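Local coordinates for protein putative xanthine dehydrogenase YAGS fad-binding subunit (Escherichia coli, PDB 5G5G) that probably oxidises aldehydes, as the molybdenum-cofactor-binding subunit of a periplasmic aldehyde oxidase of the xanthine dehydrogenase family, at residues Pro154-Phe165 against Ala330-Leu338. Residues are numbered along the deposited sequence; the frame is centred on the assembly and turned at random.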
ATOM      1  N   PRO C 154     -10.988   4.041  30.314  1.00 29.13           N
ATOM      2  CA  PRO C 154     -12.307   4.603  30.003  1.00 31.19           C
ATOM      3  C   PRO C 154     -13.384   4.012  30.933  1.00 34.97           C
ATOM      4  O   PRO C 154     -13.252   2.875  31.381  1.00 31.65           O
ATOM      5  CB  PRO C 154     -12.516   4.221  28.524  1.00 29.77           C
ATOM      6  CG  PRO C 154     -11.150   3.897  28.002  1.00 28.20           C
ATOM      7  CD  PRO C 154     -10.414   3.304  29.179  1.00 27.98           C
ATOM      8  N   GLU C 155     -14.411   4.821  31.229  1.00 41.70           N
ATOM      9  CA  GLU C 155     -15.528   4.473  32.135  1.00 48.13           C
ATOM     10  C   GLU C 155     -16.152   3.110  31.839  1.00 46.17           C
ATOM     11  O   GLU C 155     -16.377   2.307  32.760  1.00 47.95           O
ATOM     12  CB  GLU C 155     -16.614   5.558  32.009  1.00 56.42           C
ATOM     13  CG  GLU C 155     -17.924   5.346  32.782  1.00 63.89           C
ATOM     14  CD  GLU C 155     -19.098   6.087  32.131  1.00 70.93           C
ATOM     15  OE1 GLU C 155     -18.872   7.140  31.468  1.00 69.12           O
ATOM     16  OE2 GLU C 155     -20.248   5.610  32.284  1.00 74.11           O
ATOM     17  N   ASP C 156     -16.414   2.867  30.560  1.00 42.95           N
ATOM     18  CA  ASP C 156     -17.010   1.616  30.108  1.00 44.21           C
ATOM     19  C   ASP C 156     -16.023   0.467  29.845  1.00 39.73           C
ATOM     20  O   ASP C 156     -16.422  -0.571  29.309  1.00 37.47           O
ATOM     21  CB  ASP C 156     -17.787   1.885  28.813  1.00 50.34           C
ATOM     22  CG  ASP C 156     -16.890   2.364  27.680  1.00 54.28           C
ATOM     23  OD1 ASP C 156     -15.699   2.675  27.948  1.00 58.60           O
ATOM     24  OD2 ASP C 156     -17.372   2.435  26.528  1.00 58.72           O
ATOM     25  N   THR C 157     -14.738   0.658  30.145  1.00 35.20           N
ATOM     26  CA  THR C 157     -13.727  -0.350  29.845  1.00 32.63           C
ATOM     27  C   THR C 157     -12.765  -0.503  31.043  1.00 29.89           C
ATOM     28  O   THR C 157     -11.602  -0.117  30.988  1.00 27.73           O
ATOM     29  CB  THR C 157     -12.955   0.012  28.577  1.00 34.66           C
ATOM     30  OG1 THR C 157     -13.870   0.426  27.562  1.00 38.97           O
ATOM     31  CG2 THR C 157     -12.151  -1.161  28.103  1.00 34.62           C
ATOM     32  N   PRO C 158     -13.258  -1.069  32.137  1.00 27.15           N
ATOM     33  CA  PRO C 158     -12.454  -1.109  33.358  1.00 26.45           C
ATOM     34  C   PRO C 158     -11.315  -2.141  33.254  1.00 23.53           C
ATOM     35  O   PRO C 158     -11.392  -3.045  32.442  1.00 22.95           O
ATOM     36  CB  PRO C 158     -13.487  -1.500  34.429  1.00 27.59           C
ATOM     37  CG  PRO C 158     -14.444  -2.353  33.696  1.00 27.49           C
ATOM     38  CD  PRO C 158     -14.583  -1.681  32.348  1.00 27.79           C
ATOM     39  N   ASP C 159     -10.236  -1.926  34.009  1.00 22.45           N
ATOM     40  CA  ASP C 159      -9.059  -2.811  33.949  1.00 21.27           C
ATOM     41  C   ASP C 159      -9.531  -4.195  34.349  1.00 21.40           C
ATOM     42  O   ASP C 159     -10.510  -4.318  35.123  1.00 21.89           O
ATOM     43  CB  ASP C 159      -7.968  -2.352  34.929  1.00 21.24           C
ATOM     44  CG  ASP C 159      -7.286  -1.034  34.510  1.00 21.44           C
ATOM     45  OD1 ASP C 159      -7.567  -0.511  33.397  1.00 20.33           O
ATOM     46  OD2 ASP C 159      -6.471  -0.489  35.317  1.00 20.87           O
ATOM     47  N   LYS C 160      -8.804  -5.208  33.930  1.00 20.57           N
ATOM     48  CA  LYS C 160      -9.149  -6.560  34.294  1.00 21.66           C
ATOM     49  C   LYS C 160      -8.041  -7.106  35.194  1.00 20.60           C
ATOM     50  O   LYS C 160      -6.891  -7.099  34.816  1.00 18.77           O
ATOM     51  CB  LYS C 160      -9.313  -7.383  33.051  1.00 24.05           C
ATOM     52  CG  LYS C 160      -9.761  -8.793  33.320  1.00 29.05           C
ATOM     53  CD  LYS C 160      -9.556  -9.605  32.049  1.00 33.35           C
ATOM     54  CE  LYS C 160      -9.840 -11.064  32.271  1.00 38.33           C
ATOM     55  NZ  LYS C 160     -11.323 -11.281  32.391  1.00 43.37           N
ATOM     56  N   ASN C 161      -8.415  -7.577  36.373  1.00 20.53           N
ATOM     57  CA  ASN C 161      -7.468  -8.089  37.350  1.00 21.06           C
ATOM     58  C   ASN C 161      -7.813  -9.497  37.810  1.00 21.54           C
ATOM     59  O   ASN C 161      -8.937  -9.771  38.077  1.00 21.65           O
ATOM     60  CB  ASN C 161      -7.390  -7.175  38.563  1.00 22.50           C
ATOM     61  CG  ASN C 161      -6.846  -5.804  38.230  1.00 23.62           C
ATOM     62  OD1 ASN C 161      -5.753  -5.682  37.817  1.00 26.11           O
ATOM     63  ND2 ASN C 161      -7.619  -4.811  38.430  1.00 23.67           N
ATOM     64  N   VAL C 162      -6.807 -10.343  37.880  1.00 20.48           N
ATOM     65  CA  VAL C 162      -6.970 -11.723  38.268  1.00 20.35           C
ATOM     66  C   VAL C 162      -5.825 -11.949  39.297  1.00 20.67           C
ATOM     67  O   VAL C 162      -4.671 -11.604  39.057  1.00 19.26           O
ATOM     68  CB  VAL C 162      -6.772 -12.669  37.060  1.00 19.92           C
ATOM     69  CG1 VAL C 162      -6.869 -14.151  37.445  1.00 20.56           C
ATOM     70  CG2 VAL C 162      -7.752 -12.352  35.911  1.00 20.13           C
ATOM     71  N   GLY C 163      -6.142 -12.589  40.399  1.00 21.44           N
ATOM     72  CA  GLY C 163      -5.148 -12.881  41.437  1.00 22.35           C
ATOM     73  C   GLY C 163      -4.456 -11.633  41.946  1.00 22.98           C
ATOM     74  O   GLY C 163      -5.073 -10.589  42.072  1.00 23.75           O
ATOM     75  N   ASP C 164      -3.157 -11.720  42.206  1.00 22.99           N
ATOM     76  CA  ASP C 164      -2.400 -10.629  42.791  1.00 22.88           C
ATOM     77  C   ASP C 164      -1.163 -10.376  41.927  1.00 21.72           C
ATOM     78  O   ASP C 164      -0.107 -10.924  42.196  1.00 20.43           O
ATOM     79  CB  ASP C 164      -2.028 -11.011  44.200  1.00 24.49           C
ATOM     80  CG  ASP C 164      -1.146  -9.994  44.890  1.00 25.47           C
ATOM     81  OD1 ASP C 164      -0.974  -8.851  44.438  1.00 25.81           O
ATOM     82  OD2 ASP C 164      -0.585 -10.393  45.913  1.00 26.99           O
ATOM     83  N   PHE C 165      -1.324  -9.561  40.877  1.00 20.15           N
ATOM     84  CA  PHE C 165      -0.210  -9.289  39.967  1.00 19.63           C
ATOM     85  C   PHE C 165       1.017  -8.734  40.712  1.00 20.81           C
ATOM     86  O   PHE C 165       2.129  -9.211  40.534  1.00 20.67           O
ATOM     87  CB  PHE C 165      -0.572  -8.369  38.782  1.00 18.72           C
ATOM     88  CG  PHE C 165       0.668  -7.957  38.050  1.00 18.23           C
ATOM     89  CD1 PHE C 165       1.287  -8.858  37.210  1.00 17.58           C
ATOM     90  CD2 PHE C 165       1.316  -6.766  38.385  1.00 18.75           C
ATOM     91  CE1 PHE C 165       2.504  -8.567  36.622  1.00 17.76           C
ATOM     92  CE2 PHE C 165       2.543  -6.453  37.824  1.00 18.51           C
ATOM     93  CZ  PHE C 165       3.141  -7.351  36.949  1.00 17.90           C
ATOM     94  N   ALA C 330      -1.413 -17.113  36.789  1.00 16.52           N
ATOM     95  CA  ALA C 330      -2.507 -16.942  37.754  1.00 17.24           C
ATOM     96  C   ALA C 330      -2.744 -15.495  38.182  1.00 17.67           C
ATOM     97  O   ALA C 330      -3.811 -15.171  38.764  1.00 18.96           O
ATOM     98  CB  ALA C 330      -2.257 -17.827  38.962  1.00 18.16           C
ATOM     99  N   ASN C 331      -1.799 -14.602  37.889  1.00 16.92           N
ATOM    100  CA  ASN C 331      -1.851 -13.252  38.428  1.00 17.14           C
ATOM    101  C   ASN C 331      -1.656 -12.294  37.303  1.00 16.59           C
ATOM    102  O   ASN C 331      -0.614 -12.306  36.631  1.00 15.67           O
ATOM    103  CB  ASN C 331      -0.772 -13.082  39.510  1.00 17.96           C
ATOM    104  CG  ASN C 331      -0.885 -14.127  40.580  1.00 18.65           C
ATOM    105  OD1 ASN C 331      -1.721 -14.014  41.478  1.00 19.41           O
ATOM    106  ND2 ASN C 331      -0.098 -15.187  40.474  1.00 18.84           N
ATOM    107  N   ARG C 332      -2.713 -11.542  37.025  1.00 16.43           N
ATOM    108  CA  ARG C 332      -2.818 -10.812  35.765  1.00 15.72           C
ATOM    109  C   ARG C 332      -3.448  -9.446  35.929  1.00 16.41           C
ATOM    110  O   ARG C 332      -4.346  -9.234  36.751  1.00 16.88           O
ATOM    111  CB  ARG C 332      -3.701 -11.608  34.760  1.00 15.42           C
ATOM    112  CG  ARG C 332      -3.553 -13.125  34.850  1.00 15.19           C
ATOM    113  CD  ARG C 332      -4.462 -13.850  33.859  1.00 14.85           C
ATOM    114  NE  ARG C 332      -4.065 -13.711  32.463  1.00 14.40           N
ATOM    115  CZ  ARG C 332      -3.326 -14.559  31.743  1.00 14.17           C
ATOM    116  NH1 ARG C 332      -2.870 -15.655  32.275  1.00 14.49           N
ATOM    117  NH2 ARG C 332      -3.096 -14.314  30.464  1.00 13.92           N
ATOM    118  N   HIS C 333      -2.974  -8.514  35.132  1.00 16.58           N
ATOM    119  CA  HIS C 333      -3.580  -7.195  35.061  1.00 17.36           C
ATOM    120  C   HIS C 333      -3.518  -6.695  33.615  1.00 17.20           C
ATOM    121  O   HIS C 333      -2.459  -6.766  32.949  1.00 16.90           O
ATOM    122  CB  HIS C 333      -2.913  -6.247  36.054  1.00 18.47           C
ATOM    123  CG  HIS C 333      -3.109  -4.803  35.736  1.00 18.51           C
ATOM    124  ND1 HIS C 333      -4.213  -4.101  36.151  1.00 19.17           N
ATOM    125  CD2 HIS C 333      -2.356  -3.931  35.024  1.00 18.57           C
ATOM    126  CE1 HIS C 333      -4.143  -2.853  35.715  1.00 19.50           C
ATOM    127  NE2 HIS C 333      -3.041  -2.728  34.994  1.00 19.53           N
ATOM    128  N   THR C 334      -4.652  -6.210  33.106  1.00 16.78           N
ATOM    129  CA  THR C 334      -4.651  -5.583  31.799  1.00 16.68           C
ATOM    130  C   THR C 334      -5.453  -4.323  31.870  1.00 16.83           C
ATOM    131  O   THR C 334      -6.398  -4.213  32.639  1.00 17.18           O
ATOM    132  CB  THR C 334      -5.215  -6.496  30.676  1.00 16.84           C
ATOM    133  OG1 THR C 334      -6.395  -7.152  31.128  1.00 17.62           O
ATOM    134  CG2 THR C 334      -4.289  -7.569  30.298  1.00 17.05           C
ATOM    135  N   GLY C 335      -5.052  -3.330  31.087  1.00 16.85           N
ATOM    136  CA  GLY C 335      -5.736  -2.070  31.086  1.00 17.50           C
ATOM    137  C   GLY C 335      -5.460  -1.229  29.882  1.00 17.32           C
ATOM    138  O   GLY C 335      -4.338  -1.214  29.367  1.00 17.05           O
ATOM    139  N   LEU C 336      -6.492  -0.512  29.434  1.00 17.27           N
ATOM    140  CA  LEU C 336      -6.356   0.474  28.365  1.00 17.28           C
ATOM    141  C   LEU C 336      -6.382   1.879  28.917  1.00 17.30           C
ATOM    142  O   LEU C 336      -7.085   2.174  29.902  1.00 18.19           O
ATOM    143  CB  LEU C 336      -7.467   0.327  27.293  1.00 17.64           C
ATOM    144  CG  LEU C 336      -7.504  -0.977  26.515  1.00 17.77           C
ATOM    145  CD1 LEU C 336      -8.723  -0.986  25.586  1.00 18.03           C
ATOM    146  CD2 LEU C 336      -6.192  -1.188  25.764  1.00 17.15           C
ATOM    147  N   ARG C 337      -5.646   2.766  28.250  1.00 17.35           N
ATOM    148  CA  ARG C 337      -5.621   4.184  28.587  1.00 17.92           C
ATOM    149  C   ARG C 337      -5.822   4.960  27.285  1.00 17.66           C
ATOM    150  O   ARG C 337      -5.070   4.758  26.322  1.00 16.38           O
ATOM    151  CB  ARG C 337      -4.312   4.523  29.248  1.00 18.79           C
ATOM    152  CG  ARG C 337      -3.972   3.649  30.506  1.00 20.01           C
ATOM    153  CD  ARG C 337      -4.780   4.065  31.641  1.00 22.00           C
ATOM    154  NE  ARG C 337      -4.435   3.240  32.831  1.00 24.39           N
ATOM    155  CZ  ARG C 337      -4.997   2.074  33.165  1.00 23.69           C
ATOM    156  NH1 ARG C 337      -5.996   1.579  32.455  1.00 22.32           N
ATOM    157  NH2 ARG C 337      -4.626   1.472  34.313  1.00 24.46           N
ATOM    158  N   LEU C 338      -6.821   5.840  27.274  1.00 17.57           N
ATOM    159  CA  LEU C 338      -7.209   6.526  26.049  1.00 18.08           C
ATOM    160  C   LEU C 338      -6.975   8.033  26.183  1.00 18.10           C
ATOM    161  O   LEU C 338      -7.676   8.703  26.955  1.00 18.94           O
ATOM    162  CB  LEU C 338      -8.691   6.208  25.749  1.00 18.40           C
ATOM    163  CG  LEU C 338      -9.205   6.834  24.449  1.00 18.91           C
ATOM    164  CD1 LEU C 338      -8.431   6.443  23.219  1.00 18.58           C
ATOM    165  CD2 LEU C 338     -10.670   6.464  24.348  1.00 19.93           C
TER
HETATM  166  O   HOH W   1      -8.895  -0.983  31.002  1.00 15.67           O
HETATM  167  O   HOH W   2      -6.060  -9.284  33.062  1.00 19.87           O
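Arg337 grips Asp159 end-on: NH1 donates to OD1 (2.8 Å) and NH2 to OD2 (2.9 Å), both on the syn side of a carboxylate only 7° from coplanar with the guanidinium. The arginine gets there by bending at chi2 (-75°), which folds the chain back so that NH1 also reaches the backbone O of its neighbour Leu336, from above that carbonyl's plane. A water adds to the clasp, receiving a bond from Leu336 N and lying within bonding distance of Asp159 OD1. A leucine in place of Arg337 would probably strip the Asp159 carboxylate of both charged bonds and leave it freer to turn. Asp159 OD2 also lies 3.3 Å from His333 CE1, at the edge of an imidazole turned nearly perpendicular to the carboxylate. The same ring donates from ND1 to Asn161 OD1 (2.8 Å), amide and ring being almost coplanar, while NE2 bonds Glu305 of strand 299-310, fixing the ring's rotation. On the other face of the sheet, Val162 CB rests along the Arg332 aliphatic chain (3.9 Å to CG), and the guanidinium runs on to Ser323 O. Thr334 OG1 lies alongside Lys160 CB; a water bridges OG1 to Lys160 O, and OG1 also bonds Glu324. Past strand 160-162, Asp164 N donates to Asn331 OD1 (2.8 Å), in the plane of that amide carbonyl, while Asp164 OD1 N-caps helix 165-171 by accepting Gly167 N. Lys160 with Thr334, and Val162 with Arg332, exchange two backbone hydrogen bonds each, an antiparallel pairing that adds strand 160-162 as the edge of a five-stranded mixed sheet in the molybdopterin-binding region.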